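Local coordinates for protein beta-galactosidase (PDB 3OG2) that probably hydrolyses terminal non-reducing beta-D-galactose residues from beta-D-galactosides, as a glycoside hydrolase of family 35, at residues G432-P437 and T463-T468; L492-V497 and T526-W531; A737-V742 and A959-E964; S741-D746 and T779-S784. All blocks are in the same frame, centred on the assembly; numbering follows the deposited sequence. Where two conformers were deposited one is given.

Contact 1: G432-P437 and T463-T468; sequences GDLTIP and TLLYST
T468, whose methyl meets I436 across the contact, uses its other branch, the hydroxyl, for polar partners: OG1 is gripped by ND1 of H493 and by the backbone N of E494. Fixed in this way, the residue presents CG2 to I436, and the two methyls, I436 CG2 and T468 CG2, lie 3.5 Å apart. I436 also packs on Y466. Its CD1 stands over one face of the tyrosine ring, 3.9 Å from the centroid and 18° off the ring normal, a CH-pi contact displaced toward the rim. The CG2 branch reaches the same ring at CE1, 3.7 Å away, and the isoleucine and the tyrosine slide past each other in opposite directions. Y466 takes the crowded position at its first torsion (chi1 57°), which brings CG up to I436 CD1. Its OH is hydrogen-bonded to OE2 of E494. The L434 side chain crosses that of Y466 at about a right angle; its CD1, oblique to the ring, lies 4.0 Å from Y466 CE2 and 4.1 Å from L465 CD2. The nearest CA atoms, those of I436 and T468, are 8.2 Å apart, too far for strand pairing. Such a spacing, filled by interleaved aliphatic and aromatic side chains, is typical of layered beta-sheets, here the small sheet holding strand 434-436 packed on the large antiparallel sheet holding strand 462-467.

Contact 2: L492-V497 and T526-W531; sequences LHEFAV and TVVLQW
H493 and W531 are paired at one end of a regular antiparallel pair, in which strand 492-497 runs against strand 527-531, their directions 162° apart. Backbone bonds come first. Six of them join the hydrogen-bonded pairs H493-W531, F495-L529 and V497-V527; the straightest runs from L529 N to F495 O, 2.8 Å long. Aromatic and apolar contacts fill the face carrying those same residues. H493 CB lies over one face of the W531 indole, 4.0 Å from the centroid of its five-membered ring. F495 has CG between the backbone N and the carbonyl carbon (chi1 59°), on the side of L529. L529 CB sits over the phenyl of F495, 4.0 Å from its centroid, while W531 NE1 approaches the phenyl's edge, 3.6 Å from F495 CE1. The opposite face is polar at one end: Q530 NE2 donates to E494 OE1 at 2.8 Å, a bent bond (131° at the hydrogen) to the anti side, somewhat out of the carboxylate plane, and Q530 CG presses on L492 CD1 at 3.3 Å. An alanine in place of Q530 would probably deprive E494 OE1 of one donor and open a gap beside L492 CD1. That carboxylate is held further, OE1 by L439 N and OE2 by Q438 N and the Y466 hydroxyl. So many polar partners around a buried acid are consistent with a stabilised negative charge, opposite a largely aromatic and aliphatic face.

Contact 3: A737-V742 and A959-E964; sequences AFASSV and ALWALE
S741 and L963 bring the two backbones nearest, with CA atoms 6.8 Å apart, so that A737-V742 and A959-E964 meet through side chains and not as strands of one sheet. The one bond between them runs from the indole of W961 to the hydroxyl of S741: NE1 donates to OG at 2.9 Å, with 144° at the hydrogen, and the oxygen lies only 10° out of the ring plane. The indole therefore comes to the serine by its edge. W961 has CG anti to the backbone N (chi1 173°), which sets CG out from the strand; the NE1 edge of the ring then faces S741. Further round, W961 CH2 reaches the carbonyl oxygen of A739 at 3.7 Å, obliquely. L963 closes over the tryptophan from its own segment, its CD2 standing 3.5 Å above the plane of the W961 ring and toward the rim; the same methyl is 3.7 Å from S741 OG and 4.0 Å from A739 CB, so it fills the corner between the indole face and the other segment. An alanine in place of W961 would probably leave S741 OG without its indole donor and open a gap beside A739 and under L963. S741 OG is also hydrogen-bonded to S751 OG, which in turn bonds the carbonyl oxygen of L963. Strands 740-744 and 953-962 belong to separate antiparallel sheets in the two all-beta domains related to galactose-binding folds, and a tryptophan bonded edge-on to a serine forms part of the seam where those domains pack.

Contact 4: S741-D746 and T779-S784; sequences SVWLND and TVVVDS
W743 and V781 lie diagonally on one face of the strand pair, and their side chains cross obliquely: the six-membered side of the indole leans toward the valine, with W743 CZ3 3.9 Å from V781 CG2. In the tryptophan, chi1 of -74° sets CG beside the backbone N, and the turn of the ring about CB-CG (chi2 -97°) swings its CE3-CZ3 edge back toward T779 and V781. That edge meets the carbonyl of T779, whose oxygen lies in the ring plane 3.9 Å from W743 CE3. The same oxygen accepts from W743 N at 2.9 Å. The bond is returned by T779 N to W743 O, and S741 and V781 form a second reciprocal pair, in which V781 N meets S741 O at 2.9 Å and 169°. Between these hydrogen-bonded pairs sits the non-hydrogen-bonded pair V742-V780, turned to the other face, where V742 CG2 and V780 CG1 come within 4.4 Å. Beyond the paired residues the chain leaves the strand at N745, and a water adds a link: it donates to N745 O and accepts from T779 OG1, 2.8 Å from each. The chemistry is thus divided. Backbone groups of the paired residues satisfy one another, the S741 hydroxyl finds its partners in S751 and W961, and the apolar side chains pack outward, V742 and V780 on L730 on one face and W743 on the loop residues L668 and I671 on the other.

How the contacts relate
The four contacts, all largely buried, form two groups on opposite sides of the chain's centre, contact 2 lying about 67 Å from contact 3 between centres. Within each group a strand pairing accompanies a contact between sheets. Contacts 2 and 4 each join neighbouring strands of one antiparallel sheet and rely on backbone bonds; contact 2 adds a carboxylate-amide pair and contact 4 a water. Contacts 1 and 3 join different sheets through side chains, contact 1 by apolar packing within one domain, contact 3 by an indole-hydroxyl bond between two. Contacts 1 and 2 use adjacent strands, 462-467 and 492-497, whereas contacts 3 and 4 share strand 740-744 itself.

Contact 1: G432-P437 and T463-T468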
loop_
_atom_site.group_PDB
_atom_site.type_symbol
_atom_site.label_atom_id
_atom_site.label_comp_id
_atom_site.label_asym_id
_atom_site.label_seq_id
_atom_site.Cartn_x
_atom_site.Cartn_y
_atom_site.Cartn_z
ATOM N N GLY A 432 -8.904 32.777 31.018
ATOM C CA GLY A 432 -8.262 32.220 32.195
ATOM C C GLY A 432 -8.419 30.711 32.225
ATOM O O GLY A 432 -8.935 30.074 31.302
ATOM N N ASP A 433 -7.941 30.084 33.304
ATOM C CA ASP A 433 -7.986 28.627 33.381
ATOM C C ASP A 433 -9.375 28.137 33.766
ATOM O O ASP A 433 -9.952 28.665 34.731
ATOM C CB ASP A 433 -7.053 28.122 34.459
ATOM C CG ASP A 433 -5.596 28.428 34.214
ATOM O OD1 ASP A 433 -5.182 28.568 33.032
ATOM O OD2 ASP A 433 -4.880 28.510 35.235
ATOM N N LEU A 434 -9.922 27.197 33.053
ATOM C CA LEU A 434 -11.269 26.726 33.401
ATOM C C LEU A 434 -11.340 25.224 33.611
ATOM O O LEU A 434 -10.796 24.493 32.790
ATOM C CB LEU A 434 -12.251 27.059 32.282
ATOM C CG LEU A 434 -12.375 28.532 31.940
ATOM C CD1 LEU A 434 -13.232 28.697 30.703
ATOM C CD2 LEU A 434 -12.916 29.258 33.153
ATOM N N THR A 435 -12.039 24.757 34.610
ATOM C CA THR A 435 -12.359 23.345 34.771
ATOM C C THR A 435 -13.633 23.093 33.948
ATOM O O THR A 435 -14.674 23.767 34.150
ATOM C CB THR A 435 -12.506 22.883 36.225
ATOM O OG1 THR A 435 -11.234 22.973 36.899
ATOM C CG2 THR A 435 -12.926 21.418 36.247
ATOM N N ILE A 436 -13.467 22.140 33.054
ATOM C CA ILE A 436 -14.531 21.864 32.093
ATOM C C ILE A 436 -14.916 20.408 32.257
ATOM O O ILE A 436 -13.984 19.564 32.356
ATOM C CB ILE A 436 -13.949 22.119 30.688
ATOM C CG1 ILE A 436 -13.589 23.607 30.478
ATOM C CG2 ILE A 436 -14.899 21.620 29.608
ATOM C CD1 ILE A 436 -12.410 23.713 29.527
ATOM N N PRO A 437 -16.185 20.048 32.236
ATOM C CA PRO A 437 -17.368 20.894 31.977
ATOM C C PRO A 437 -17.726 21.991 32.977
ATOM O O PRO A 437 -17.823 21.791 34.180
ATOM C CB PRO A 437 -18.530 19.877 31.961
ATOM C CG PRO A 437 -17.797 18.646 31.473
ATOM C CD PRO A 437 -16.526 18.601 32.284
ATOM N N THR A 463 -15.220 32.224 17.587
ATOM C CA THR A 463 -14.148 31.505 18.296
ATOM C C THR A 463 -14.724 30.547 19.308
ATOM O O THR A 463 -15.639 30.957 20.051
ATOM C CB THR A 463 -13.219 32.463 19.054
ATOM O OG1 THR A 463 -12.725 33.449 18.136
ATOM C CG2 THR A 463 -12.033 31.695 19.657
ATOM N N LEU A 464 -14.222 29.316 19.267
ATOM C CA LEU A 464 -14.548 28.404 20.360
ATOM C C LEU A 464 -13.630 28.705 21.521
ATOM O O LEU A 464 -12.420 28.461 21.400
ATOM C CB LEU A 464 -14.306 26.922 20.049
ATOM C CG LEU A 464 -15.171 26.386 18.919
ATOM C CD1 LEU A 464 -14.775 24.965 18.528
ATOM C CD2 LEU A 464 -16.617 26.365 19.352
ATOM N N LEU A 465 -14.163 29.217 22.611
ATOM C CA LEU A 465 -13.332 29.404 23.808
ATOM C C LEU A 465 -12.778 28.063 24.226
ATOM O O LEU A 465 -11.588 27.978 24.579
ATOM C CB LEU A 465 -14.215 30.051 24.860
ATOM C CG LEU A 465 -13.465 30.290 26.179
ATOM C CD1 LEU A 465 -12.444 31.395 25.953
ATOM C CD2 LEU A 465 -14.446 30.637 27.293
ATOM N N TYR A 466 -13.602 27.006 24.145
ATOM C CA TYR A 466 -13.058 25.648 24.300
ATOM C C TYR A 466 -14.034 24.684 23.641
ATOM O O TYR A 466 -15.217 25.016 23.482
ATOM C CB TYR A 466 -12.801 25.256 25.751
ATOM C CG TYR A 466 -14.048 25.350 26.626
ATOM C CD1 TYR A 466 -14.966 24.317 26.725
ATOM C CD2 TYR A 466 -14.291 26.514 27.377
ATOM C CE1 TYR A 466 -16.113 24.383 27.530
ATOM C CE2 TYR A 466 -15.437 26.593 28.171
ATOM C CZ TYR A 466 -16.321 25.538 28.246
ATOM O OH TYR A 466 -17.441 25.721 29.043
ATOM N N SER A 467 -13.533 23.503 23.364
ATOM C CA SER A 467 -14.437 22.388 23.067
ATOM C C SER A 467 -13.821 21.082 23.528
ATOM O O SER A 467 -12.613 20.862 23.255
ATOM C CB SER A 467 -14.691 22.305 21.558
ATOM O OG SER A 467 -15.546 21.184 21.285
ATOM N N THR A 468 -14.613 20.246 24.185
ATOM C CA THR A 468 -14.162 18.911 24.503
ATOM C C THR A 468 -14.505 17.984 23.342
ATOM O O THR A 468 -13.758 17.031 23.042
ATOM C CB THR A 468 -14.786 18.360 25.789
ATOM O OG1 THR A 468 -16.204 18.212 25.602
ATOM C CG2 THR A 468 -14.625 19.342 26.958
#

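Contact 2: L492-V497 and T526-W531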
loop_
_atom_site.group_PDB
_atom_site.type_symbol
_atom_site.label_atom_id
_atom_site.label_comp_id
_atom_site.label_asym_id
_atom_site.label_seq_id
_atom_site.Cartn_x
_atom_site.Cartn_y
_atom_site.Cartn_z
ATOM N N LEU A 492 -20.549 12.742 27.291
ATOM C CA LEU A 492 -20.958 14.108 27.530
ATOM C C LEU A 492 -19.861 15.035 27.036
ATOM O O LEU A 492 -18.694 14.798 27.357
ATOM C CB LEU A 492 -21.169 14.397 29.005
ATOM C CG LEU A 492 -21.573 15.822 29.421
ATOM C CD1 LEU A 492 -22.977 16.187 28.948
ATOM C CD2 LEU A 492 -21.527 15.975 30.953
ATOM N N HIS A 493 -20.249 16.059 26.293
ATOM C CA HIS A 493 -19.288 17.055 25.816
ATOM C C HIS A 493 -19.788 18.460 26.075
ATOM O O HIS A 493 -20.993 18.692 26.268
ATOM C CB HIS A 493 -19.082 16.893 24.292
ATOM C CG HIS A 493 -18.207 15.686 24.071
ATOM N ND1 HIS A 493 -16.868 15.786 24.403
ATOM C CD2 HIS A 493 -18.423 14.421 23.655
ATOM C CE1 HIS A 493 -16.298 14.609 24.152
ATOM N NE2 HIS A 493 -17.239 13.799 23.711
ATOM N N GLU A 494 -18.833 19.401 26.133
ATOM C CA GLU A 494 -19.207 20.803 26.321
ATOM C C GLU A 494 -18.323 21.675 25.439
ATOM O O GLU A 494 -17.121 21.362 25.275
ATOM C CB GLU A 494 -19.074 21.141 27.815
ATOM C CG GLU A 494 -19.675 22.514 28.093
ATOM C CD GLU A 494 -19.487 22.841 29.575
ATOM O OE1 GLU A 494 -20.293 22.349 30.413
ATOM O OE2 GLU A 494 -18.466 23.537 29.852
ATOM N N PHE A 495 -18.893 22.743 24.908
ATOM C CA PHE A 495 -18.091 23.726 24.193
ATOM C C PHE A 495 -18.667 25.107 24.511
ATOM O O PHE A 495 -19.813 25.240 24.940
ATOM C CB PHE A 495 -17.993 23.487 22.693
ATOM C CG PHE A 495 -19.303 23.481 21.956
ATOM C CD1 PHE A 495 -20.148 22.356 22.023
ATOM C CD2 PHE A 495 -19.628 24.574 21.184
ATOM C CE1 PHE A 495 -21.334 22.355 21.286
ATOM C CE2 PHE A 495 -20.805 24.589 20.471
ATOM C CZ PHE A 495 -21.641 23.469 20.520
ATOM N N ALA A 496 -17.846 26.108 24.272
ATOM C CA ALA A 496 -18.303 27.453 24.579
ATOM C C ALA A 496 -17.872 28.351 23.412
ATOM O O ALA A 496 -16.762 28.229 22.912
ATOM C CB ALA A 496 -17.708 27.955 25.872
ATOM N N VAL A 497 -18.760 29.237 23.019
ATOM C CA VAL A 497 -18.550 30.117 21.886
ATOM C C VAL A 497 -18.504 31.551 22.380
ATOM O O VAL A 497 -19.447 32.008 23.045
ATOM C CB VAL A 497 -19.645 29.963 20.808
ATOM C CG1 VAL A 497 -19.316 30.817 19.593
ATOM C CG2 VAL A 497 -19.775 28.483 20.400
ATOM N N THR A 526 -20.849 34.814 26.344
ATOM C CA THR A 526 -20.305 33.509 25.970
ATOM C C THR A 526 -21.384 32.438 26.106
ATOM O O THR A 526 -22.029 32.298 27.155
ATOM C CB THR A 526 -19.133 33.145 26.869
ATOM O OG1 THR A 526 -18.109 34.088 26.596
ATOM C CG2 THR A 526 -18.588 31.765 26.519
ATOM N N VAL A 527 -21.605 31.667 25.069
ATOM C CA VAL A 527 -22.642 30.657 25.071
ATOM C C VAL A 527 -22.010 29.299 25.363
ATOM O O VAL A 527 -21.083 28.868 24.651
ATOM C CB VAL A 527 -23.354 30.676 23.697
ATOM C CG1 VAL A 527 -24.484 29.636 23.781
ATOM C CG2 VAL A 527 -23.892 32.044 23.268
ATOM N N VAL A 528 -22.468 28.615 26.379
ATOM C CA VAL A 528 -21.951 27.325 26.760
ATOM C C VAL A 528 -22.995 26.255 26.467
ATOM O O VAL A 528 -24.152 26.379 26.869
ATOM C CB VAL A 528 -21.551 27.302 28.253
ATOM C CG1 VAL A 528 -20.928 25.967 28.606
ATOM C CG2 VAL A 528 -20.633 28.488 28.569
ATOM N N LEU A 529 -22.548 25.238 25.708
ATOM C CA LEU A 529 -23.464 24.203 25.243
ATOM C C LEU A 529 -22.953 22.863 25.711
ATOM O O LEU A 529 -21.792 22.574 25.512
ATOM C CB LEU A 529 -23.538 24.178 23.699
ATOM C CG LEU A 529 -24.102 25.465 23.075
ATOM C CD1 LEU A 529 -22.933 26.447 22.787
ATOM C CD2 LEU A 529 -24.867 25.249 21.789
ATOM N N GLN A 530 -23.820 22.064 26.310
ATOM C CA GLN A 530 -23.506 20.718 26.729
ATOM C C GLN A 530 -24.399 19.741 25.961
ATOM O O GLN A 530 -25.585 20.022 25.730
ATOM C CB GLN A 530 -23.758 20.593 28.237
ATOM C CG GLN A 530 -22.931 19.514 28.882
ATOM C CD GLN A 530 -23.019 19.651 30.392
ATOM O OE1 GLN A 530 -24.057 19.238 30.859
ATOM N NE2 GLN A 530 -22.013 20.171 31.029
ATOM N N TRP A 531 -23.874 18.576 25.585
ATOM C CA TRP A 531 -24.711 17.644 24.873
ATOM C C TRP A 531 -24.122 16.260 25.109
ATOM O O TRP A 531 -22.907 16.160 25.372
ATOM C CB TRP A 531 -24.743 17.993 23.386
ATOM C CG TRP A 531 -23.355 18.193 22.763
ATOM C CD1 TRP A 531 -22.354 19.112 22.915
ATOM C CD2 TRP A 531 -22.788 17.325 21.773
ATOM N NE1 TRP A 531 -21.264 18.844 22.086
ATOM C CE2 TRP A 531 -21.471 17.771 21.369
ATOM C CE3 TRP A 531 -23.330 16.150 21.152
ATOM C CZ2 TRP A 531 -20.683 17.132 20.419
ATOM C CZ3 TRP A 531 -22.532 15.553 20.233
ATOM C CH2 TRP A 531 -21.282 16.011 19.874
#

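Contact 3: A737-V742 and A959-E964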
loop_
_atom_site.group_PDB
_atom_site.type_symbol
_atom_site.label_atom_id
_atom_site.label_comp_id
_atom_site.label_asym_id
_atom_site.label_seq_id
_atom_site.Cartn_x
_atom_site.Cartn_y
_atom_site.Cartn_z
ATOM N N ALA A 737 9.747 -20.156 1.583
ATOM C CA ALA A 737 8.540 -20.824 1.059
ATOM C C ALA A 737 8.726 -21.330 -0.356
ATOM O O ALA A 737 7.721 -21.643 -1.007
ATOM C CB ALA A 737 7.284 -19.939 1.173
ATOM N N PHE A 738 9.961 -21.471 -0.840
ATOM C CA PHE A 738 10.180 -22.079 -2.159
ATOM C C PHE A 738 9.964 -23.582 -2.045
ATOM O O PHE A 738 9.776 -24.152 -0.955
ATOM C CB PHE A 738 11.592 -21.789 -2.702
ATOM C CG PHE A 738 12.664 -22.757 -2.232
ATOM C CD1 PHE A 738 13.051 -22.858 -0.878
ATOM C CD2 PHE A 738 13.289 -23.610 -3.166
ATOM C CE1 PHE A 738 14.021 -23.769 -0.495
ATOM C CE2 PHE A 738 14.272 -24.508 -2.771
ATOM C CZ PHE A 738 14.623 -24.606 -1.443
ATOM N N ALA A 739 10.010 -24.241 -3.208
ATOM C CA ALA A 739 10.042 -25.710 -3.252
ATOM C C ALA A 739 10.937 -26.121 -4.414
ATOM O O ALA A 739 11.241 -25.319 -5.310
ATOM C CB ALA A 739 8.666 -26.304 -3.522
ATOM N N SER A 740 11.308 -27.383 -4.440
ATOM C CA SER A 740 12.073 -27.900 -5.569
ATOM C C SER A 740 11.678 -29.363 -5.811
ATOM O O SER A 740 11.309 -30.059 -4.842
ATOM C CB SER A 740 13.564 -27.735 -5.357
ATOM O OG SER A 740 14.081 -28.318 -4.178
ATOM N N SER A 741 11.746 -29.814 -7.029
ATOM C CA SER A 741 11.392 -31.183 -7.389
ATOM C C SER A 741 12.467 -31.735 -8.332
ATOM O O SER A 741 13.032 -30.972 -9.139
ATOM C CB SER A 741 10.048 -31.211 -8.112
ATOM O OG SER A 741 9.010 -30.790 -7.245
ATOM N N VAL A 742 12.695 -33.041 -8.268
ATOM C CA VAL A 742 13.795 -33.703 -9.004
ATOM C C VAL A 742 13.290 -34.944 -9.737
ATOM O O VAL A 742 12.607 -35.773 -9.114
ATOM C CB VAL A 742 14.912 -34.119 -8.038
ATOM C CG1 VAL A 742 16.059 -34.841 -8.756
ATOM C CG2 VAL A 742 15.420 -32.893 -7.241
ATOM N N ALA A 959 -1.520 -22.841 -13.439
ATOM C CA ALA A 959 -0.446 -23.835 -13.442
ATOM C C ALA A 959 -0.622 -24.664 -12.178
ATOM O O ALA A 959 -0.898 -24.106 -11.150
ATOM C CB ALA A 959 0.947 -23.188 -13.495
ATOM N N LEU A 960 -0.425 -25.967 -12.329
ATOM C CA LEU A 960 -0.555 -26.900 -11.206
ATOM C C LEU A 960 0.726 -27.709 -11.133
ATOM O O LEU A 960 1.001 -28.485 -12.057
ATOM C CB LEU A 960 -1.783 -27.803 -11.450
ATOM C CG LEU A 960 -1.955 -28.959 -10.464
ATOM C CD1 LEU A 960 -2.203 -28.380 -9.087
ATOM C CD2 LEU A 960 -3.074 -29.874 -10.930
ATOM N N TRP A 961 1.463 -27.551 -10.045
ATOM C CA TRP A 961 2.696 -28.271 -9.791
ATOM C C TRP A 961 2.386 -29.207 -8.620
ATOM O O TRP A 961 2.293 -28.736 -7.471
ATOM C CB TRP A 961 3.837 -27.280 -9.529
ATOM C CG TRP A 961 5.152 -27.849 -9.084
ATOM C CD1 TRP A 961 5.604 -29.140 -8.929
ATOM C CD2 TRP A 961 6.306 -27.061 -8.705
ATOM N NE1 TRP A 961 6.908 -29.189 -8.491
ATOM C CE2 TRP A 961 7.354 -27.909 -8.345
ATOM C CE3 TRP A 961 6.482 -25.669 -8.655
ATOM C CZ2 TRP A 961 8.613 -27.439 -7.922
ATOM C CZ3 TRP A 961 7.708 -25.185 -8.242
ATOM C CH2 TRP A 961 8.758 -26.066 -7.881
ATOM N N ALA A 962 2.275 -30.490 -8.959
ATOM C CA ALA A 962 2.028 -31.525 -7.938
ATOM C C ALA A 962 3.394 -31.954 -7.387
ATOM O O ALA A 962 4.272 -32.378 -8.174
ATOM C CB ALA A 962 1.344 -32.698 -8.566
ATOM N N LEU A 963 3.622 -31.842 -6.095
ATOM C CA LEU A 963 4.926 -32.044 -5.515
ATOM C C LEU A 963 5.197 -33.490 -5.129
ATOM O O LEU A 963 6.356 -33.812 -4.916
ATOM C CB LEU A 963 5.026 -31.185 -4.223
ATOM C CG LEU A 963 5.074 -29.683 -4.518
ATOM C CD1 LEU A 963 4.637 -28.901 -3.282
ATOM C CD2 LEU A 963 6.484 -29.304 -4.944
ATOM N N GLU A 964 4.157 -34.317 -4.964
ATOM C CA GLU A 964 4.328 -35.656 -4.508
ATOM C C GLU A 964 3.861 -36.625 -5.583
ATOM O O GLU A 964 3.158 -36.296 -6.533
ATOM C CB GLU A 964 3.569 -35.855 -3.185
ATOM C CG GLU A 964 4.279 -35.052 -2.080
ATOM C CD GLU A 964 3.703 -35.235 -0.702
ATOM O OE1 GLU A 964 2.608 -35.828 -0.536
ATOM O OE2 GLU A 964 4.372 -34.750 0.253
#

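Contact 4: S741-D746 and T779-S784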
loop_
_atom_site.group_PDB
_atom_site.type_symbol
_atom_site.label_atom_id
_atom_site.label_comp_id
_atom_site.label_asym_id
_atom_site.label_seq_id
_atom_site.Cartn_x
_atom_site.Cartn_y
_atom_site.Cartn_z
ATOM N N SER A 741 11.746 -29.814 -7.029
ATOM C CA SER A 741 11.392 -31.183 -7.389
ATOM C C SER A 741 12.467 -31.735 -8.332
ATOM O O SER A 741 13.032 -30.972 -9.139
ATOM C CB SER A 741 10.048 -31.211 -8.112
ATOM O OG SER A 741 9.010 -30.790 -7.245
ATOM N N VAL A 742 12.695 -33.041 -8.268
ATOM C CA VAL A 742 13.795 -33.703 -9.004
ATOM C C VAL A 742 13.290 -34.944 -9.737
ATOM O O VAL A 742 12.607 -35.773 -9.114
ATOM C CB VAL A 742 14.912 -34.119 -8.038
ATOM C CG1 VAL A 742 16.059 -34.841 -8.756
ATOM C CG2 VAL A 742 15.420 -32.893 -7.241
ATOM N N TRP A 743 13.632 -35.064 -11.005
ATOM C CA TRP A 743 13.429 -36.278 -11.799
ATOM C C TRP A 743 14.757 -36.753 -12.333
ATOM O O TRP A 743 15.654 -35.939 -12.640
ATOM C CB TRP A 743 12.536 -35.943 -13.009
ATOM C CG TRP A 743 11.090 -35.737 -12.613
ATOM C CD1 TRP A 743 10.110 -36.694 -12.700
ATOM C CD2 TRP A 743 10.479 -34.556 -12.107
ATOM N NE1 TRP A 743 8.925 -36.145 -12.262
ATOM C CE2 TRP A 743 9.102 -34.833 -11.884
ATOM C CE3 TRP A 743 10.961 -33.275 -11.819
ATOM C CZ2 TRP A 743 8.199 -33.890 -11.380
ATOM C CZ3 TRP A 743 10.049 -32.321 -11.312
ATOM C CH2 TRP A 743 8.698 -32.646 -11.104
ATOM N N LEU A 744 14.860 -38.046 -12.488
ATOM C CA LEU A 744 15.970 -38.727 -13.167
ATOM C C LEU A 744 15.373 -39.287 -14.447
ATOM O O LEU A 744 14.554 -40.215 -14.366
ATOM C CB LEU A 744 16.503 -39.838 -12.265
ATOM C CG LEU A 744 17.590 -40.689 -12.924
ATOM C CD1 LEU A 744 18.872 -39.885 -13.063
ATOM C CD2 LEU A 744 17.789 -41.968 -12.115
ATOM N N ASN A 745 15.735 -38.747 -15.622
ATOM C CA ASN A 745 15.011 -39.042 -16.849
ATOM C C ASN A 745 13.530 -38.771 -16.582
ATOM O O ASN A 745 13.187 -37.666 -16.145
ATOM C CB ASN A 745 15.298 -40.488 -17.327
ATOM C CG ASN A 745 16.734 -40.619 -17.789
ATOM O OD1 ASN A 745 17.540 -39.674 -17.863
ATOM N ND2 ASN A 745 17.067 -41.847 -18.149
ATOM N N ASP A 746 12.653 -39.774 -16.784
ATOM C CA ASP A 746 11.210 -39.552 -16.500
ATOM C C ASP A 746 10.800 -40.098 -15.144
ATOM O O ASP A 746 9.606 -40.106 -14.786
ATOM C CB ASP A 746 10.395 -40.189 -17.631
ATOM C CG ASP A 746 10.691 -41.676 -17.801
ATOM O OD1 ASP A 746 11.590 -42.289 -17.199
ATOM O OD2 ASP A 746 9.941 -42.290 -18.594
ATOM N N THR A 779 16.508 -33.581 -13.985
ATOM C CA THR A 779 15.787 -32.317 -14.160
ATOM C C THR A 779 15.413 -31.840 -12.764
ATOM O O THR A 779 14.774 -32.563 -12.009
ATOM C CB THR A 779 14.517 -32.464 -15.041
ATOM O OG1 THR A 779 14.896 -32.828 -16.370
ATOM C CG2 THR A 779 13.781 -31.139 -15.138
ATOM N N VAL A 780 15.867 -30.619 -12.432
ATOM C CA VAL A 780 15.662 -30.071 -11.101
ATOM C C VAL A 780 14.848 -28.786 -11.282
ATOM O O VAL A 780 15.296 -27.889 -12.004
ATOM C CB VAL A 780 17.014 -29.740 -10.436
ATOM C CG1 VAL A 780 16.794 -29.134 -9.038
ATOM C CG2 VAL A 780 17.848 -30.988 -10.385
ATOM N N VAL A 781 13.674 -28.673 -10.699
ATOM C CA VAL A 781 12.851 -27.485 -10.767
ATOM C C VAL A 781 13.016 -26.780 -9.426
ATOM O O VAL A 781 12.873 -27.428 -8.381
ATOM C CB VAL A 781 11.373 -27.866 -10.993
ATOM C CG1 VAL A 781 10.519 -26.580 -11.119
ATOM C CG2 VAL A 781 11.233 -28.736 -12.240
ATOM N N VAL A 782 13.333 -25.495 -9.440
ATOM C CA VAL A 782 13.560 -24.745 -8.215
ATOM C C VAL A 782 12.692 -23.480 -8.298
ATOM O O VAL A 782 12.957 -22.633 -9.148
ATOM C CB VAL A 782 15.042 -24.333 -8.018
ATOM C CG1 VAL A 782 15.189 -23.584 -6.693
ATOM C CG2 VAL A 782 15.942 -25.574 -8.074
ATOM N N ASP A 783 11.658 -23.405 -7.475
ATOM C CA ASP A 783 10.886 -22.165 -7.519
ATOM C C ASP A 783 11.668 -21.031 -6.866
ATOM O O ASP A 783 12.504 -21.281 -6.001
ATOM C CB ASP A 783 9.595 -22.248 -6.699
ATOM C CG ASP A 783 8.607 -21.191 -7.203
ATOM O OD1 ASP A 783 8.676 -20.762 -8.393
ATOM O OD2 ASP A 783 7.762 -20.732 -6.380
ATOM N N SER A 784 11.377 -19.795 -7.212
ATOM C CA SER A 784 11.877 -18.640 -6.493
ATOM C C SER A 784 10.699 -17.797 -6.050
ATOM O O SER A 784 9.818 -17.506 -6.888
ATOM C CB SER A 784 12.785 -17.758 -7.367
ATOM O OG SER A 784 13.125 -16.579 -6.594
HETATM O O HOH W 1 15.013 -35.583 -16.465
#